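Local coordinates for chloride intracellular channel Clic (Drosophila melanogaster, PDB 2YV7), which might insert into membranes and form pH-dependent chloride channels, probably after refolding from a soluble GST-like state, at residues T202-Y212 with F250-I258. Sequence-based numbering, arbitrary orientation.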
loop_
_atom_site.group_PDB
_atom_site.type_symbol
_atom_site.label_atom_id
_atom_site.label_comp_id
_atom_site.label_asym_id
_atom_site.label_seq_id
_atom_site.Cartn_x
_atom_site.Cartn_y
_atom_site.Cartn_z
ATOM N N THR A 202 3.274 19.797 7.205
ATOM C CA THR A 202 2.918 19.319 8.547
ATOM C C THR A 202 1.793 18.285 8.601
ATOM O O THR A 202 1.913 17.297 9.337
ATOM C CB THR A 202 2.643 20.517 9.501
ATOM O OG1 THR A 202 3.824 21.330 9.539
ATOM C CG2 THR A 202 2.460 20.029 10.940
ATOM N N ALA A 203 0.731 18.494 7.839
ATOM C CA ALA A 203 -0.471 17.583 7.926
ATOM C C ALA A 203 -0.129 16.206 7.317
ATOM O O ALA A 203 -0.599 15.135 7.794
ATOM C CB ALA A 203 -1.624 18.183 7.256
ATOM N N LEU A 204 0.678 16.248 6.265
ATOM C CA LEU A 204 1.166 15.019 5.614
ATOM C C LEU A 204 2.093 14.225 6.539
ATOM O O LEU A 204 2.003 12.997 6.632
ATOM C CB LEU A 204 1.807 15.357 4.256
ATOM C CG LEU A 204 2.124 14.096 3.395
ATOM C CD1 LEU A 204 0.851 13.251 3.064
ATOM C CD2 LEU A 204 2.911 14.474 2.129
ATOM N N TRP A 205 2.977 14.922 7.248
ATOM C CA TRP A 205 3.908 14.217 8.137
ATOM C C TRP A 205 3.114 13.636 9.290
ATOM O O TRP A 205 3.366 12.518 9.724
ATOM C CB TRP A 205 5.035 15.174 8.585
ATOM C CG TRP A 205 6.149 15.170 7.629
ATOM C CD1 TRP A 205 6.621 16.232 6.883
ATOM C CD2 TRP A 205 6.951 14.029 7.268
ATOM N NE1 TRP A 205 7.665 15.811 6.104
ATOM C CE2 TRP A 205 7.897 14.476 6.309
ATOM C CE3 TRP A 205 6.956 12.671 7.681
ATOM C CZ2 TRP A 205 8.865 13.632 5.742
ATOM C CZ3 TRP A 205 7.914 11.784 7.097
ATOM C CH2 TRP A 205 8.860 12.285 6.138
ATOM N N ARG A 206 2.084 14.357 9.709
ATOM C CA ARG A 206 1.198 13.884 10.800
ATOM C C ARG A 206 0.414 12.638 10.315
ATOM O O ARG A 206 0.253 11.674 11.051
ATOM C CB ARG A 206 0.289 15.010 11.237
ATOM C CG ARG A 206 -0.725 14.650 12.350
ATOM C CD ARG A 206 -1.566 15.878 12.860
ATOM N NE ARG A 206 -1.850 16.920 11.856
ATOM C CZ ARG A 206 -1.310 18.157 11.861
ATOM N NH1 ARG A 206 -0.455 18.527 12.826
ATOM N NH2 ARG A 206 -1.622 19.040 10.901
ATOM N N TYR A 207 -0.025 12.640 9.057
ATOM C CA TYR A 207 -0.695 11.474 8.500
ATOM C C TYR A 207 0.266 10.247 8.505
ATOM O O TYR A 207 -0.130 9.139 8.885
ATOM C CB TYR A 207 -1.114 11.824 7.046
ATOM C CG TYR A 207 -1.870 10.770 6.287
ATOM C CD1 TYR A 207 -3.227 10.522 6.517
ATOM C CD2 TYR A 207 -1.220 10.054 5.287
ATOM C CE1 TYR A 207 -3.958 9.576 5.765
ATOM C CE2 TYR A 207 -1.933 9.091 4.495
ATOM C CZ TYR A 207 -3.273 8.876 4.721
ATOM O OH TYR A 207 -3.887 7.960 3.918
ATOM N N MET A 208 1.520 10.447 8.061
ATOM C CA MET A 208 2.493 9.355 8.045
ATOM C C MET A 208 2.818 8.876 9.465
ATOM O O MET A 208 2.963 7.656 9.723
ATOM C CB MET A 208 3.740 9.764 7.241
ATOM C CG MET A 208 3.395 9.929 5.780
ATOM S SD MET A 208 4.812 10.180 4.710
ATOM C CE MET A 208 5.021 11.937 4.806
ATOM N N TYR A 209 2.864 9.813 10.400
ATOM C CA TYR A 209 3.085 9.455 11.779
ATOM C C TYR A 209 2.021 8.434 12.180
ATOM O O TYR A 209 2.340 7.342 12.674
ATOM C CB TYR A 209 3.039 10.692 12.645
ATOM C CG TYR A 209 3.212 10.397 14.091
ATOM C CD1 TYR A 209 4.482 10.134 14.611
ATOM C CD2 TYR A 209 2.128 10.385 14.941
ATOM C CE1 TYR A 209 4.657 9.858 15.964
ATOM C CE2 TYR A 209 2.288 10.125 16.280
ATOM C CZ TYR A 209 3.565 9.850 16.783
ATOM O OH TYR A 209 3.746 9.596 18.139
ATOM N N HIS A 210 0.775 8.752 11.910
ATOM C CA HIS A 210 -0.315 7.809 12.179
ATOM C C HIS A 210 -0.269 6.539 11.392
ATOM O O HIS A 210 -0.706 5.520 11.873
ATOM C CB HIS A 210 -1.655 8.474 12.022
ATOM C CG HIS A 210 -1.872 9.578 13.009
ATOM N ND1 HIS A 210 -1.638 9.415 14.359
ATOM C CD2 HIS A 210 -2.224 10.877 12.838
ATOM C CE1 HIS A 210 -1.874 10.562 14.985
ATOM N NE2 HIS A 210 -2.243 11.463 14.084
ATOM N N MET A 211 0.201 6.608 10.139
ATOM C CA MET A 211 0.371 5.409 9.322
ATOM C C MET A 211 1.300 4.398 9.919
ATOM O O MET A 211 1.053 3.179 9.833
ATOM C CB MET A 211 0.849 5.846 7.915
ATOM C CG MET A 211 1.820 5.053 7.252
ATOM S SD MET A 211 2.039 5.934 5.642
ATOM C CE MET A 211 3.798 6.022 5.677
ATOM N N TYR A 212 2.337 4.884 10.591
ATOM C CA TYR A 212 3.277 3.978 11.202
ATOM C C TYR A 212 2.761 3.370 12.499
ATOM O O TYR A 212 3.358 2.399 12.965
ATOM C CB TYR A 212 4.586 4.693 11.429
ATOM C CG TYR A 212 5.280 5.082 10.116
ATOM C CD1 TYR A 212 5.511 4.109 9.061
ATOM C CD2 TYR A 212 5.723 6.409 9.912
ATOM C CE1 TYR A 212 6.098 4.456 7.872
ATOM C CE2 TYR A 212 6.349 6.762 8.712
ATOM C CZ TYR A 212 6.563 5.785 7.723
ATOM O OH TYR A 212 7.152 6.140 6.577
ATOM N N PHE A 250 13.012 -1.018 8.318
ATOM C CA PHE A 250 11.773 -0.296 7.934
ATOM C C PHE A 250 11.929 1.186 8.220
ATOM O O PHE A 250 12.126 1.556 9.375
ATOM C CB PHE A 250 10.605 -0.887 8.756
ATOM C CG PHE A 250 10.389 -2.317 8.458
ATOM C CD1 PHE A 250 9.575 -2.706 7.392
ATOM C CD2 PHE A 250 11.143 -3.304 9.129
ATOM C CE1 PHE A 250 9.432 -4.054 7.053
ATOM C CE2 PHE A 250 11.008 -4.674 8.766
ATOM C CZ PHE A 250 10.163 -5.042 7.730
ATOM N N THR A 251 11.852 2.037 7.191
ATOM C CA THR A 251 11.799 3.491 7.403
ATOM C C THR A 251 10.480 3.864 8.126
ATOM O O THR A 251 9.359 3.677 7.584
ATOM C CB THR A 251 11.907 4.257 6.085
ATOM O OG1 THR A 251 13.265 4.146 5.546
ATOM C CG2 THR A 251 11.489 5.770 6.270
ATOM N N THR A 252 10.626 4.498 9.285
ATOM C CA THR A 252 9.500 4.942 10.096
ATOM C C THR A 252 9.677 6.309 10.759
ATOM O O THR A 252 8.744 6.804 11.461
ATOM C CB THR A 252 9.075 3.956 11.207
ATOM O OG1 THR A 252 10.176 3.776 12.114
ATOM C CG2 THR A 252 8.544 2.619 10.637
ATOM N N TYR A 253 10.830 6.939 10.554
ATOM C CA TYR A 253 11.071 8.190 11.293
ATOM C C TYR A 253 10.274 9.339 10.741
ATOM O O TYR A 253 9.932 9.372 9.560
ATOM C CB TYR A 253 12.574 8.565 11.319
ATOM C CG TYR A 253 13.126 8.938 9.983
ATOM C CD1 TYR A 253 13.602 7.958 9.127
ATOM C CD2 TYR A 253 13.182 10.264 9.569
ATOM C CE1 TYR A 253 14.104 8.283 7.903
ATOM C CE2 TYR A 253 13.708 10.594 8.339
ATOM C CZ TYR A 253 14.153 9.597 7.515
ATOM O OH TYR A 253 14.663 9.885 6.260
ATOM N N ILE A 254 10.010 10.306 11.606
ATOM C CA ILE A 254 9.291 11.533 11.256
ATOM C C ILE A 254 10.329 12.664 11.555
ATOM O O ILE A 254 10.884 12.707 12.676
ATOM C CB ILE A 254 8.018 11.642 12.085
ATOM C CG1 ILE A 254 7.099 10.385 11.929
ATOM C CG2 ILE A 254 7.259 12.958 11.789
ATOM C CD1 ILE A 254 6.514 10.276 10.484
ATOM N N PRO A 255 10.663 13.513 10.548
ATOM C CA PRO A 255 11.663 14.573 10.750
ATOM C C PRO A 255 11.182 15.767 11.566
ATOM O O PRO A 255 11.949 16.705 11.781
ATOM C CB PRO A 255 12.090 14.960 9.311
ATOM C CG PRO A 255 10.905 14.606 8.472
ATOM C CD PRO A 255 10.161 13.499 9.160
ATOM N N ILE A 256 9.950 15.735 12.047
ATOM C CA ILE A 256 9.450 16.854 12.876
ATOM C C ILE A 256 8.740 16.319 14.085
ATOM O O ILE A 256 8.401 15.143 14.117
ATOM C CB ILE A 256 8.499 17.787 12.090
ATOM C CG1 ILE A 256 7.326 17.001 11.485
ATOM C CG2 ILE A 256 9.265 18.500 10.982
ATOM C CD1 ILE A 256 6.184 17.886 10.971
ATOM N N ASP A 257 8.531 17.187 15.077
ATOM C CA ASP A 257 7.646 16.908 16.218
ATOM C C ASP A 257 6.191 17.021 15.780
ATOM O O ASP A 257 5.852 17.876 14.938
ATOM C CB ASP A 257 7.893 17.912 17.356
ATOM C CG ASP A 257 9.175 17.637 18.140
ATOM O OD1 ASP A 257 9.641 16.467 18.207
ATOM O OD2 ASP A 257 9.706 18.612 18.724
ATOM N N ILE A 258 5.329 16.192 16.369
ATOM C CA ILE A 258 3.940 16.069 15.892
ATOM C C ILE A 258 2.844 16.789 16.725
ATOM O O ILE A 258 2.620 16.494 17.905
ATOM C CB ILE A 258 3.603 14.576 15.548
ATOM C CG1 ILE A 258 4.157 14.249 14.161
ATOM C CG2 ILE A 258 2.101 14.287 15.563
ATOM C CD1 ILE A 258 3.965 15.372 13.132
#
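T202 opens the contact at its outer margin, its methyl CG2 facing CD1 of I256. One turn on, W205 carries a broad aromatic surface to the C-terminal tail. P255 stands on one indole face by its CD and CG, at about a right angle to the indole, with CD 3.4 Å from the centroid of the six-membered ring in a CH-pi contact. A proline suits this place because its ring CH groups, polarised by the neighbouring nitrogen, pack well on an electron-rich face; CE of M208 covers the opposite one. I254 CD1 meets the indole edge 3.7 Å from CE3, while NE1 bonds to the carbonyl of P198. Replacing W205 with alanine is likely to leave P255 without the face it rests on, open a gap beside I254 and I256, and cost the P198 carbonyl its NE1 donor. At R206 the backbone serves, CA lying 3.9 Å from CD1 of I258. Y209 has CG anti to its own N (chi1 178°), which turns the ring so that CG1 of I254 meets its edge in plane and CG2 of I258 lies over one face. Y212 suits the end of the row: its face takes CA of T252 in a second CH-pi contact, 3.8 Å from the centroid, while its hydroxyl bonds to Q183 and R186 of helix 173-193. The long branch of I254 lets CD1 touch the edges of both W205 and Y212. Across this GST-like helical domain surface the tail is probably held by apolar burial, with direction coming from bonds to Q183, R186 and, through T251 OG1, D224.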